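PDB 1TKS: 3,4-dihydroxy-2-butanone 4-phosphate synthase from Candida albicans, which catalyses the conversion of D-ribulose 5-phosphate to formate and 3,4-dihydroxy-2-butanone 4-phosphate, a step of riboflavin biosynthesis. Local coordinates for residues B[133-136]-B[141-144]; B[147-152]-B[162-167]. All coordinates share one frame; numbering follows the deposited sequence.

Contact 1 of 2, residues B[133-136]-B[141-144]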
loop_
_atom_site.group_PDB
_atom_site.type_symbol
_atom_site.label_atom_id
_atom_site.label_comp_id
_atom_site.label_asym_id
_atom_site.label_seq_id
_atom_site.Cartn_x
_atom_site.Cartn_y
_atom_site.Cartn_z
ATOM N N ARG B 133 1.530 -1.172 -15.887
ATOM C CA ARG B 133 1.896 -1.317 -17.293
ATOM C C ARG B 133 2.133 0.010 -18.007
ATOM O O ARG B 133 1.197 0.777 -18.235
ATOM C CB ARG B 133 0.813 -2.103 -18.036
ATOM C CG ARG B 133 0.654 -3.536 -17.555
ATOM C CD ARG B 133 -0.373 -4.290 -18.386
ATOM N NE ARG B 133 0.108 -4.470 -19.753
ATOM C CZ ARG B 133 -0.503 -5.201 -20.680
ATOM N NH1 ARG B 133 -1.635 -5.830 -20.397
ATOM N NH2 ARG B 133 0.024 -5.304 -21.891
ATOM N N ALA B 134 3.385 0.273 -18.365
ATOM C CA ALA B 134 3.734 1.505 -19.068
ATOM C C ALA B 134 3.442 1.325 -20.558
ATOM O O ALA B 134 3.823 0.316 -21.152
ATOM C CB ALA B 134 5.207 1.827 -18.856
ATOM N N VAL B 135 2.774 2.302 -21.162
ATOM C CA VAL B 135 2.432 2.211 -22.578
ATOM C C VAL B 135 3.646 2.333 -23.495
ATOM O O VAL B 135 4.639 2.981 -23.151
ATOM C CB VAL B 135 1.396 3.297 -22.989
ATOM C CG1 VAL B 135 0.150 3.170 -22.137
ATOM C CG2 VAL B 135 1.997 4.698 -22.852
ATOM N N PRO B 136 3.588 1.686 -24.671
ATOM C CA PRO B 136 4.692 1.745 -25.631
ATOM C C PRO B 136 4.922 3.203 -26.014
ATOM O O PRO B 136 3.967 3.945 -26.251
ATOM C CB PRO B 136 4.168 0.927 -26.806
ATOM C CG PRO B 136 3.310 -0.092 -26.146
ATOM C CD PRO B 136 2.560 0.728 -25.116
ATOM N N LYS B 141 4.318 9.097 -25.342
ATOM C CA LYS B 141 2.950 8.659 -25.597
ATOM C C LYS B 141 2.006 9.037 -24.457
ATOM O O LYS B 141 0.857 9.408 -24.694
ATOM C CB LYS B 141 2.920 7.141 -25.801
ATOM C CG LYS B 141 1.585 6.608 -26.297
ATOM C CD LYS B 141 1.279 7.123 -27.696
ATOM C CE LYS B 141 -0.026 6.553 -28.227
ATOM N NZ LYS B 141 -0.356 7.093 -29.575
ATOM N N ARG B 142 2.498 8.934 -23.225
ATOM C CA ARG B 142 1.712 9.255 -22.034
ATOM C C ARG B 142 2.647 9.785 -20.952
ATOM O O ARG B 142 3.603 9.111 -20.572
ATOM C CB ARG B 142 0.995 7.998 -21.530
ATOM C CG ARG B 142 0.148 8.209 -20.282
ATOM C CD ARG B 142 -0.612 6.934 -19.915
ATOM N NE ARG B 142 -1.511 7.127 -18.776
ATOM C CZ ARG B 142 -1.142 7.081 -17.498
ATOM N NH1 ARG B 142 -2.042 7.276 -16.543
ATOM N NH2 ARG B 142 0.116 6.821 -17.169
ATOM N N ARG B 143 2.374 10.987 -20.453
ATOM C CA ARG B 143 3.229 11.582 -19.429
ATOM C C ARG B 143 2.916 11.141 -18.003
ATOM O O ARG B 143 2.891 11.960 -17.086
ATOM C CB ARG B 143 3.176 13.107 -19.511
ATOM C CG ARG B 143 3.740 13.671 -20.801
ATOM C CD ARG B 143 4.111 15.128 -20.633
ATOM N NE ARG B 143 4.499 15.748 -21.894
ATOM C CZ ARG B 143 5.087 16.935 -21.981
ATOM N NH1 ARG B 143 5.404 17.435 -23.166
ATOM N NH2 ARG B 143 5.369 17.615 -20.880
ATOM N N GLY B 144 2.692 9.846 -17.814
ATOM C CA GLY B 144 2.396 9.345 -16.484
ATOM C C GLY B 144 3.652 9.008 -15.708
ATOM O O GLY B 144 4.727 8.852 -16.291
#
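Val135 puts its CG2 methyl against the first side-chain carbons of two consecutive residues, Lys141 and Arg142. The approach to Arg142 CB is 3.7 Å from Val135 CG2, and Lys141 CB lies 3.9 Å from the same methyl, so one branch of the valine makes the close approaches. A chi1 of -57° sets CG1 anti to the carbonyl carbon and leaves CG2, the touching methyl, between the backbone N and the carbonyl carbon, and the side chain meets both partners at about a right angle. Lys141 is also approached by main chain: Pro136 O sits 3.4 Å from Lys141 CB and 3.6 Å from Lys141 CG, a van der Waals contact between a carbonyl oxygen and aliphatic carbons. A bend at chi2 (65°) then turns the lysine chain away, so that its methylene root packs here and its ammonium group does not.

Both sides of the contact belong to the loop that joins strand 129-134 to helix 145-155, with Gly144 at the N-cap position. Arg142, Arg143 and Gly144 are among the residues that probably bind D-ribulose 5-phosphate, and the side chain of Arg142 lies about 5 Å from that of Thr85, another likely substrate residue. Extended from CG to NE, Arg142 carries its guanidinium group well beyond the valine, where NH2 forms a salt bridge with Glu147 OE1, while Glu147 OE2 accepts a hydrogen bond from Val135 N. Glu147 thus ties together the two segments that the valine joins by apolar packing and, if Arg142 binds substrate as expected, would position it from the second shell. A weak bond of 3.0 Å from Gly144 N to Arg142 O spans Arg143 just before the helix.

Contact 2 of 2, residues B[147-152]-B[162-167]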
loop_
_atom_site.group_PDB
_atom_site.type_symbol
_atom_site.label_atom_id
_atom_site.label_comp_id
_atom_site.label_asym_id
_atom_site.label_seq_id
_atom_site.Cartn_x
_atom_site.Cartn_y
_atom_site.Cartn_z
ATOM N N GLU B 147 5.103 5.705 -16.912
ATOM C CA GLU B 147 5.957 5.824 -18.085
ATOM C C GLU B 147 7.286 6.466 -17.700
ATOM O O GLU B 147 8.334 6.090 -18.222
ATOM C CB GLU B 147 5.279 6.672 -19.166
ATOM C CG GLU B 147 4.159 5.978 -19.943
ATOM C CD GLU B 147 2.940 5.668 -19.080
ATOM O OE1 GLU B 147 2.582 6.517 -18.234
ATOM O OE2 GLU B 147 2.334 4.596 -19.270
ATOM N N ALA B 148 7.249 7.431 -16.785
ATOM C CA ALA B 148 8.473 8.097 -16.366
ATOM C C ALA B 148 9.460 7.115 -15.742
ATOM O O ALA B 148 10.656 7.146 -16.051
ATOM C CB ALA B 148 8.155 9.212 -15.385
ATOM N N ALA B 149 8.964 6.239 -14.873
ATOM C CA ALA B 149 9.822 5.250 -14.218
ATOM C C ALA B 149 10.507 4.340 -15.236
ATOM O O ALA B 149 11.718 4.139 -15.179
ATOM C CB ALA B 149 9.005 4.410 -13.226
ATOM N N VAL B 150 9.737 3.787 -16.170
ATOM C CA VAL B 150 10.322 2.912 -17.176
ATOM C C VAL B 150 11.255 3.703 -18.100
ATOM O O VAL B 150 12.259 3.177 -18.574
ATOM C CB VAL B 150 9.217 2.200 -17.996
ATOM C CG1 VAL B 150 9.839 1.300 -19.064
ATOM C CG2 VAL B 150 8.339 1.376 -17.059
ATOM N N GLN B 151 10.933 4.972 -18.336
ATOM C CA GLN B 151 11.765 5.821 -19.186
ATOM C C GLN B 151 13.118 6.068 -18.516
ATOM O O GLN B 151 14.159 6.023 -19.173
ATOM C CB GLN B 151 11.075 7.164 -19.434
ATOM C CG GLN B 151 11.717 8.010 -20.530
ATOM C CD GLN B 151 11.125 7.731 -21.895
ATOM O OE1 GLN B 151 11.745 7.089 -22.747
ATOM N NE2 GLN B 151 9.910 8.211 -22.107
ATOM N N LEU B 152 13.096 6.346 -17.214
ATOM C CA LEU B 152 14.326 6.590 -16.474
ATOM C C LEU B 152 15.216 5.358 -16.513
ATOM O O LEU B 152 16.408 5.453 -16.799
ATOM C CB LEU B 152 14.017 6.973 -15.023
ATOM C CG LEU B 152 13.527 8.414 -14.846
ATOM C CD1 LEU B 152 12.908 8.595 -13.468
ATOM C CD2 LEU B 152 14.695 9.376 -15.040
ATOM N N GLY B 162 10.769 0.006 -12.943
ATOM C CA GLY B 162 11.049 0.937 -11.865
ATOM C C GLY B 162 10.134 0.654 -10.689
ATOM O O GLY B 162 9.330 -0.276 -10.730
ATOM N N VAL B 163 10.261 1.440 -9.628
ATOM C CA VAL B 163 9.410 1.272 -8.453
ATOM C C VAL B 163 9.084 2.685 -7.980
ATOM O O VAL B 163 9.960 3.552 -7.963
ATOM C CB VAL B 163 10.122 0.436 -7.348
ATOM C CG1 VAL B 163 11.457 1.060 -6.977
ATOM C CG2 VAL B 163 9.227 0.315 -6.121
ATOM N N ILE B 164 7.828 2.927 -7.613
ATOM C CA ILE B 164 7.410 4.267 -7.211
ATOM C C ILE B 164 6.389 4.298 -6.077
ATOM O O ILE B 164 5.725 3.303 -5.787
ATOM C CB ILE B 164 6.783 5.035 -8.419
ATOM C CG1 ILE B 164 5.414 4.444 -8.781
ATOM C CG2 ILE B 164 7.693 4.936 -9.641
ATOM C CD1 ILE B 164 4.664 5.236 -9.864
ATOM N N CYS B 165 6.273 5.460 -5.437
ATOM C CA CYS B 165 5.294 5.663 -4.372
ATOM C C CYS B 165 5.266 7.140 -4.004
ATOM O O CYS B 165 6.286 7.822 -4.083
ATOM C CB CYS B 165 5.615 4.805 -3.148
ATOM S SG CYS B 165 4.110 4.428 -2.174
ATOM N N GLU B 166 4.091 7.613 -3.594
ATOM C CA GLU B 166 3.861 9.017 -3.245
ATOM C C GLU B 166 4.427 9.476 -1.907
ATOM O O GLU B 166 4.171 8.856 -0.877
ATOM C CB GLU B 166 2.356 9.316 -3.232
ATOM C CG GLU B 166 1.580 8.905 -4.473
ATOM C CD GLU B 166 1.147 7.448 -4.458
ATOM O OE1 GLU B 166 0.345 7.064 -5.332
ATOM O OE2 GLU B 166 1.605 6.687 -3.580
ATOM N N LEU B 167 5.178 10.573 -1.919
ATOM C CA LEU B 167 5.731 11.112 -0.678
ATOM C C LEU B 167 4.605 11.702 0.169
ATOM O O LEU B 167 3.739 12.409 -0.345
ATOM C CB LEU B 167 6.761 12.202 -0.983
ATOM C CG LEU B 167 8.169 11.713 -1.326
ATOM C CD1 LEU B 167 8.941 12.828 -2.002
ATOM C CD2 LEU B 167 8.880 11.243 -0.063
#
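The backbone bond from Leu152 N to Ala148 O, 2.8 Å long, belongs with that from Gln151 N to Glu147 O to the helical turn that presents Ala149 to Gly162 and Ile164 of strand 162-166. Ala149 CB points at the strand and lies 3.9 Å from Ile164 CG2 and 4.3 Å from Gly162 CA. Because Gly162 has no side chain, the backbones draw close, with the CA atoms of Ala149 and Gly162 5.1 Å apart. At a chi1 of 71° the isoleucine holds CG2 beside its own backbone N, and it is this branch that meets the alanine. A helix is here laid on a strand, with Ala149 and Gly162 as the small residues at the closest point and Ile164 beside them. Backbone hydrogen bonds of Gly162 with Pro61 and of Ile164 with Cys59 on one hand, and of Val163 with Met37 on the other, place the strand between strands 59-63 and 34-38. With no polar bond linking the two segments, close fit and apolar packing hold the helix on the strand, where the side chain of Ile164 comes within about 4 Å of that of His145, a probable magnesium ligand.

Overall arrangement
Contact 1 closes before contact 2 opens along the chain, and their centres are 11 Å apart. Helix 145-155 connects them: the loop of contact 1 leads into it from strand 129-134, and the helix supplies one side of contact 2 before the chain continues to strand 162-166. The first contact is at the surface, whereas the centre of the second is about 3 Å from the centre of the chain. They meet through Glu147 and also where Ala134 CB packs 3.6 Å from Val150 CG2. Helix 145-155 therefore joins a surface loop carrying probable substrate-binding residues to the buried sheet, with His145, a likely magnesium ligand, at its start.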